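Local coordinates for 2-aminomuconic 6-semialdehyde dehydrogenase (Pseudomonas sp., PDB 7BZV) that catalyses the NAD+-dependent oxidation of 2-aminomuconic 6-semialdehyde to 2-aminomuconate in the meta-cleavage pathway of 2-aminophenol breakdown, at the interface of chains A and B and the interface of chains A and C. Residues are numbered along the deposited sequence; one frame, centred on the assembly and turned at random. Chains: chain A/B/C, 2-aminomuconic 6-semialdehyde dehydrogenase.

Contact 1: the interface of chains A and B. Residues chain A 138, 140, 479, 481-483; chain B 430, 433-434, 441.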
# COMPACT_ATOMS: atom_id res chain seq x y z
N TYR A 138 -12.47 -7.87 -3.58
CA TYR A 138 -11.58 -7.98 -2.43
C TYR A 138 -10.95 -9.37 -2.41
O TYR A 138 -11.61 -10.36 -2.72
CB TYR A 138 -12.32 -7.70 -1.12
CG TYR A 138 -13.39 -8.65 -0.73
CD1 TYR A 138 -14.70 -8.45 -1.14
CD2 TYR A 138 -13.13 -9.70 0.14
CE1 TYR A 138 -15.71 -9.28 -0.75
CE2 TYR A 138 -14.15 -10.55 0.55
CZ TYR A 138 -15.43 -10.33 0.11
OH TYR A 138 -16.44 -11.18 0.49
N ALA A 140 -9.54 -12.53 -0.73
CA ALA A 140 -9.55 -13.30 0.49
C ALA A 140 -8.35 -14.23 0.48
O ALA A 140 -8.17 -15.00 -0.46
CB ALA A 140 -10.84 -14.11 0.58
N THR A 479 -8.11 -15.64 -3.31
CA THR A 479 -9.40 -15.75 -3.99
C THR A 479 -9.90 -14.31 -4.12
O THR A 479 -10.20 -13.67 -3.10
CB THR A 479 -10.39 -16.60 -3.20
OG1 THR A 479 -9.92 -17.94 -3.12
CG2 THR A 479 -11.76 -16.57 -3.87
N VAL A 481 -12.70 -12.07 -4.56
CA VAL A 481 -14.16 -12.11 -4.49
C VAL A 481 -14.67 -10.87 -5.22
O VAL A 481 -14.25 -9.76 -4.92
CB VAL A 481 -14.65 -12.17 -3.04
CG1 VAL A 481 -16.19 -12.09 -3.02
CG2 VAL A 481 -14.12 -13.45 -2.35
N CYS A 482 -15.51 -11.06 -6.24
CA CYS A 482 -15.96 -9.94 -7.05
C CYS A 482 -17.49 -9.88 -7.03
O CYS A 482 -18.17 -10.72 -7.64
CB CYS A 482 -15.39 -10.05 -8.46
SG CYS A 482 -15.97 -8.78 -9.60
N VAL A 483 -18.01 -8.91 -6.29
CA VAL A 483 -19.42 -8.83 -5.95
C VAL A 483 -20.06 -7.68 -6.74
O VAL A 483 -19.75 -6.52 -6.48
CB VAL A 483 -19.63 -8.61 -4.45
CG1 VAL A 483 -21.14 -8.67 -4.12
CG2 VAL A 483 -18.85 -9.64 -3.66
N HIS B 430 -21.20 -13.41 0.78
CA HIS B 430 -19.82 -13.24 1.22
C HIS B 430 -19.27 -14.53 1.79
O HIS B 430 -18.15 -14.93 1.46
CB HIS B 430 -19.74 -12.09 2.23
CG HIS B 430 -19.95 -10.74 1.60
ND1 HIS B 430 -18.97 -10.10 0.88
CD2 HIS B 430 -21.05 -9.96 1.51
CE1 HIS B 430 -19.44 -8.96 0.40
NE2 HIS B 430 -20.70 -8.84 0.79
N SER B 433 -18.87 -17.25 -1.32
CA SER B 433 -17.92 -16.88 -2.36
C SER B 433 -16.48 -16.98 -1.84
O SER B 433 -15.59 -17.48 -2.53
CB SER B 433 -18.20 -15.47 -2.92
OG SER B 433 -18.09 -14.50 -1.92
N GLU B 434 -16.25 -16.59 -0.58
CA GLU B 434 -14.89 -16.61 -0.04
C GLU B 434 -14.38 -18.01 0.21
O GLU B 434 -13.16 -18.21 0.29
CB GLU B 434 -14.79 -15.83 1.28
CG GLU B 434 -14.81 -14.32 1.17
CD GLU B 434 -14.88 -13.64 2.53
OE1 GLU B 434 -15.69 -12.67 2.68
OE2 GLU B 434 -14.14 -14.09 3.44
N SER B 441 -13.89 -15.53 -7.63
CA SER B 441 -15.18 -15.99 -7.14
C SER B 441 -16.17 -14.84 -7.34
O SER B 441 -16.14 -13.87 -6.59
CB SER B 441 -15.06 -16.42 -5.69
OG SER B 441 -16.15 -17.20 -5.25
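A:Tyr138 points its phenol hydroxyl between B:His430 and B:Glu434 in this subunit interface of an aldehyde dehydrogenase. Strands 134-143 and 476-485 of chain A, its oligomerisation strands, meet helix 426-435 and strand 440-443 of chain B.

Two side-chain hydrogen bonds grip the hydroxyl. A:Tyr138 OH donates to the carboxylate oxygen B:Glu434 OE1 at 2.7 Å, on its anti side and tilted out of the carboxylate plane. The imidazole nitrogen B:His430 ND1 lies 2.8 Å from A:Tyr138 OH, in a bond whose direction is not settled. The carboxylate stands almost upright to the phenol ring, at 88°, with B:Glu434 CD at the ring edge. The imidazole presents its own edge to A:Tyr138 CE1. These partners should limit swinging of the phenol.

A backbone bond joins the strands: A:Cys482 N donates to B:Ser441 O at 2.9 Å. A:Val481 and B:Ser441 form a parallel bridge there. Within chain B, B:Ser441 OG donates to B:Ser433 O at 2.8 Å and ties strand to helix.

The apolar packing centres on A:Val481. Its CB lies over one face of the A:Tyr138 ring, toward the rim. A:Val481 CG1, anti to the backbone N (chi1 175°), is turned to B:Ser433, 3.3 Å from the hydroxyl B:Ser433 OG. The other methyl, A:Val481 CG2, packs across B:Glu434 CG at 3.7 Å. A:Thr479 CG2 touches B:Ser441 CB at 3.8 Å.

Contact 2: the interface of chains A and C. Residues chain A 134, 136, 483-486; chain C 426-427, 430-431, 434.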
# COMPACT_ATOMS: atom_id res chain seq x y z
N TYR A 134 -21.93 -1.26 -9.88
CA TYR A 134 -20.50 -1.36 -9.63
C TYR A 134 -20.19 -2.75 -9.07
O TYR A 134 -21.08 -3.53 -8.75
CB TYR A 134 -20.00 -0.24 -8.69
CG TYR A 134 -20.60 -0.24 -7.29
CD1 TYR A 134 -21.84 0.34 -7.05
CD2 TYR A 134 -19.92 -0.79 -6.22
CE1 TYR A 134 -22.38 0.36 -5.79
CE2 TYR A 134 -20.46 -0.78 -4.94
CZ TYR A 134 -21.69 -0.20 -4.73
OH TYR A 134 -22.28 -0.15 -3.46
N LEU A 136 -17.56 -4.66 -6.18
CA LEU A 136 -16.51 -4.64 -5.18
C LEU A 136 -15.63 -5.88 -5.35
O LEU A 136 -16.13 -7.01 -5.31
CB LEU A 136 -17.10 -4.67 -3.77
CG LEU A 136 -18.12 -3.59 -3.45
CD1 LEU A 136 -18.71 -3.84 -2.07
CD2 LEU A 136 -17.45 -2.23 -3.53
N VAL A 483 -18.01 -8.91 -6.29
CA VAL A 483 -19.42 -8.83 -5.95
C VAL A 483 -20.06 -7.68 -6.74
O VAL A 483 -19.75 -6.52 -6.48
CB VAL A 483 -19.63 -8.61 -4.45
CG1 VAL A 483 -21.14 -8.67 -4.12
CG2 VAL A 483 -18.85 -9.64 -3.66
N ARG A 484 -20.97 -8.02 -7.65
CA ARG A 484 -21.69 -7.02 -8.43
C ARG A 484 -22.81 -6.45 -7.56
O ARG A 484 -23.58 -7.20 -6.96
CB ARG A 484 -22.29 -7.64 -9.70
CG ARG A 484 -23.13 -6.62 -10.49
CD ARG A 484 -23.87 -7.22 -11.69
NE ARG A 484 -23.62 -6.39 -12.86
CZ ARG A 484 -24.39 -5.40 -13.25
NH1 ARG A 484 -25.51 -5.13 -12.58
NH2 ARG A 484 -24.04 -4.65 -14.28
N ILE A 485 -22.86 -5.14 -7.46
CA ILE A 485 -23.86 -4.43 -6.68
C ILE A 485 -24.77 -3.74 -7.70
O ILE A 485 -24.34 -2.81 -8.39
CB ILE A 485 -23.24 -3.42 -5.71
CG1 ILE A 485 -22.29 -4.11 -4.73
CG2 ILE A 485 -24.35 -2.66 -4.94
CD1 ILE A 485 -22.90 -5.29 -3.98
N ASP A 486 -25.98 -4.28 -7.82
CA ASP A 486 -27.00 -3.80 -8.75
C ASP A 486 -27.66 -2.54 -8.21
O ASP A 486 -27.81 -2.38 -6.99
CB ASP A 486 -28.02 -4.92 -8.97
CG ASP A 486 -27.47 -6.05 -9.86
OD1 ASP A 486 -27.20 -5.73 -11.04
OD2 ASP A 486 -27.30 -7.22 -9.40
N LEU C 426 -28.29 -8.37 -0.13
CA LEU C 426 -26.90 -8.12 -0.48
C LEU C 426 -26.71 -6.75 -1.11
O LEU C 426 -25.90 -5.95 -0.63
CB LEU C 426 -26.39 -9.20 -1.44
CG LEU C 426 -25.06 -8.93 -2.13
CD1 LEU C 426 -23.96 -9.03 -1.11
CD2 LEU C 426 -24.85 -9.90 -3.26
N SER C 427 -27.38 -6.50 -2.24
CA SER C 427 -27.12 -5.27 -2.98
C SER C 427 -27.55 -4.05 -2.18
O SER C 427 -26.89 -3.01 -2.21
CB SER C 427 -27.84 -5.32 -4.31
OG SER C 427 -27.06 -6.07 -5.22
N HIS C 430 -24.92 -2.91 0.61
CA HIS C 430 -23.77 -2.19 0.10
C HIS C 430 -24.18 -0.84 -0.48
O HIS C 430 -23.54 0.17 -0.21
CB HIS C 430 -23.04 -3.05 -0.94
CG HIS C 430 -22.32 -4.21 -0.32
ND1 HIS C 430 -21.11 -4.08 0.33
CD2 HIS C 430 -22.67 -5.51 -0.19
CE1 HIS C 430 -20.74 -5.26 0.81
NE2 HIS C 430 -21.66 -6.15 0.49
N ARG C 431 -25.28 -0.80 -1.23
CA ARG C 431 -25.75 0.46 -1.81
C ARG C 431 -26.05 1.51 -0.76
O ARG C 431 -25.63 2.66 -0.86
CB ARG C 431 -27.05 0.24 -2.60
CG ARG C 431 -26.96 -0.05 -4.01
CD ARG C 431 -28.34 0.11 -4.70
NE ARG C 431 -29.52 -0.35 -3.95
CZ ARG C 431 -30.13 -1.53 -4.13
NH1 ARG C 431 -29.65 -2.40 -5.01
NH2 ARG C 431 -31.22 -1.83 -3.45
N GLU C 434 -23.01 2.70 1.77
CA GLU C 434 -21.99 3.56 1.16
C GLU C 434 -22.49 4.97 0.90
O GLU C 434 -21.67 5.88 0.76
CB GLU C 434 -21.50 2.99 -0.18
CG GLU C 434 -20.55 1.81 -0.10
CD GLU C 434 -20.25 1.21 -1.47
OE1 GLU C 434 -20.28 -0.06 -1.59
OE2 GLU C 434 -20.01 2.01 -2.41
O HOH W 1 -26.03 -8.16 -6.67
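A:Tyr134 and C:Glu434 meet tip to tip at this second subunit interface of the tetramer. The hydroxyl A:Tyr134 OH donates to the carboxylate oxygen C:Glu434 OE1 at 2.7 Å. It comes from above the carboxylate plane, 59° out of it. The ring and carboxylate planes are 64° apart.

Further polar bonds lie at the end of the strand. The guanidinium nitrogen C:Arg431 NH1 donates to the backbone oxygen A:Asp486 O at 2.7 Å. The acceptor lies in the guanidinium plane, at its edge, while the backbone C:Ser427 O sits over one guanidinium face, toward its rim. The bend of the arginine at chi3 (-38°) helps direct the group to this carbonyl. An alanine in place of C:Arg431 would probably leave A:Asp486 O without this donor and A:Ile485 CG2 with less cover. A water bridges the chains, 2.7 Å from C:Ser427 OG and 2.6 Å from A:Arg484 O. A:Asp486 N makes a weak bond to C:Ser427 OG.

The apolar contacts run along the helix. A:Ile485 CD1 packs on C:His430 CB at 3.8 Å, and its CG2 branch touches C:Arg431 CG at 3.8 Å. A:Leu136 CD1 lies 3.8 Å from C:His430 CE1. A:Val483 CG1 meets C:Leu426 CD2 at 4.0 Å.

Strands 134-143 and 476-485 of chain A, with the residue just after the latter, lie against helix 426-435 of chain C.

Contact 3: the interface of chains A and B. Residues chain A 433-434, 436, 438-439, 441, 465; chain B 142, 478-480.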
# COMPACT_ATOMS: atom_id res chain seq x y z
N SER A 433 24.63 0.07 -6.74
CA SER A 433 23.88 -0.97 -6.04
C SER A 433 22.62 -1.37 -6.81
O SER A 433 22.30 -2.57 -6.95
CB SER A 433 23.54 -0.52 -4.61
OG SER A 433 22.69 0.58 -4.59
N GLU A 434 21.90 -0.39 -7.37
CA GLU A 434 20.65 -0.72 -8.05
C GLU A 434 20.88 -1.53 -9.31
O GLU A 434 19.98 -2.25 -9.75
CB GLU A 434 19.87 0.54 -8.43
CG GLU A 434 19.24 1.28 -7.30
CD GLU A 434 18.62 2.58 -7.78
OE1 GLU A 434 18.12 2.61 -8.92
OE2 GLU A 434 18.66 3.58 -7.01
N MET A 436 23.18 -3.87 -9.68
CA MET A 436 23.51 -5.27 -9.42
C MET A 436 22.35 -6.17 -9.78
O MET A 436 21.24 -5.94 -9.32
CB MET A 436 23.88 -5.47 -7.95
CG MET A 436 25.10 -4.71 -7.48
SD MET A 436 26.66 -5.04 -8.35
CE MET A 436 27.62 -6.65 -8.36
N VAL A 438 20.83 -8.85 -8.64
CA VAL A 438 20.78 -9.67 -7.43
C VAL A 438 19.48 -9.39 -6.71
O VAL A 438 18.83 -8.36 -6.92
CB VAL A 438 21.98 -9.32 -6.52
CG1 VAL A 438 23.30 -9.58 -7.24
CG2 VAL A 438 21.87 -7.87 -6.05
N GLY A 439 19.14 -10.29 -5.78
CA GLY A 439 17.98 -10.07 -4.93
C GLY A 439 18.22 -9.04 -3.85
O GLY A 439 17.29 -8.30 -3.50
N SER A 441 21.12 -6.09 -2.48
CA SER A 441 22.30 -5.31 -2.85
C SER A 441 22.56 -4.36 -1.69
O SER A 441 21.82 -3.39 -1.49
CB SER A 441 22.04 -4.58 -4.15
OG SER A 441 23.20 -4.07 -4.67
N ARG A 465 9.97 -14.13 -4.45
CA ARG A 465 10.47 -13.36 -3.31
C ARG A 465 9.66 -13.71 -2.07
O ARG A 465 8.48 -14.07 -2.17
CB ARG A 465 10.39 -11.85 -3.55
CG ARG A 465 11.19 -11.35 -4.74
CD ARG A 465 12.66 -11.24 -4.35
NE ARG A 465 13.58 -10.80 -5.39
CZ ARG A 465 14.03 -11.55 -6.40
NH1 ARG A 465 13.61 -12.81 -6.54
NH2 ARG A 465 14.91 -11.03 -7.26
N LYS B 142 13.85 -4.10 -12.06
CA LYS B 142 14.49 -4.22 -13.36
C LYS B 142 13.75 -5.25 -14.21
O LYS B 142 13.09 -6.14 -13.68
CB LYS B 142 15.95 -4.66 -13.18
CG LYS B 142 16.85 -3.50 -12.80
CD LYS B 142 16.99 -3.39 -11.31
CE LYS B 142 18.11 -4.34 -10.87
NZ LYS B 142 17.85 -4.74 -9.52
N LEU B 478 13.29 -8.09 -8.77
CA LEU B 478 13.33 -7.14 -7.65
C LEU B 478 14.70 -7.20 -6.98
O LEU B 478 15.15 -8.29 -6.61
CB LEU B 478 12.24 -7.43 -6.62
CG LEU B 478 10.94 -6.66 -6.88
CD1 LEU B 478 10.41 -6.83 -8.28
CD2 LEU B 478 9.89 -7.09 -5.85
N THR B 479 15.36 -6.06 -6.85
CA THR B 479 16.61 -5.98 -6.11
C THR B 479 16.34 -5.11 -4.91
O THR B 479 16.10 -3.90 -5.08
CB THR B 479 17.71 -5.33 -6.93
OG1 THR B 479 17.96 -6.14 -8.07
CG2 THR B 479 19.00 -5.15 -6.09
N ASN B 480 16.40 -5.68 -3.71
CA ASN B 480 16.24 -4.86 -2.50
C ASN B 480 17.58 -4.16 -2.26
O ASN B 480 18.61 -4.82 -2.07
CB ASN B 480 15.76 -5.67 -1.28
CG ASN B 480 15.46 -4.75 -0.03
OD1 ASN B 480 14.59 -3.85 -0.07
ND2 ASN B 480 16.21 -4.95 1.03
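The guanidinium of A:Arg465 turns its edge to the backbone carbonyl of B:Leu478, whose oxygen lies in the guanidinium plane. This is a subunit interface of the aldehyde dehydrogenase, with strands paired across the chains. The grip is side-on, with two nitrogens on one atom. A:Arg465 NH2 donates to B:Leu478 O at 2.8 Å, and A:Arg465 NE donates to the same B:Leu478 O at 3.2 Å. The chain bends at chi2 (-80°), which helps swing the NE edge toward the strand. B:Leu478 itself is poorly ordered, and the bonds use its main chain.

B:Thr479 is held by its hydroxyl. B:Thr479 OG1 donates to A:Val438 O at 2.6 Å, almost in line with the carbonyl bond. With OG1 anti to the carbonyl carbon (chi1 -63°), the hydroxyl faces A:Val438 O and the methyl is turned to A:Ser441. B:Thr479 CG2 packs on A:Ser441 CB at 3.7 Å and obliquely against A:Val438 CG2 at 3.9 Å.

Backbone bonds continue the join. B:Asn480 N donates to A:Gly439 O at 2.8 Å, and A:Ser441 N donates to B:Asn480 O at 2.8 Å.

Strand 476-485 of chain B thus lies beside strand 440-443 of chain A and the segment leading into it. Helix 426-435 of chain A flanks the join on one side, and the loop carrying A:Arg465 reaches in from chain A.

Contacts 1 and 3 lie about 34 Å apart in the same two-fold A-B interface, with the chain roles exchanged. Both join strand 476-485 of one subunit to strand 440-443 of the other. Contact 2 belongs to the A-C interface. Its centre is about 13 Å from contact 1 and about 41 Å from contact 3. Contacts 1 and 2 share A:Val483, and strands 134-143 and 476-485 of chain A serve both. Helix 426-435, of chain B in contact 1, chain C in contact 2 and chain A in contact 3, is used in both kinds of interface. The same elements therefore link three subunits, in keeping with the tetramer that NAD+ binding requires.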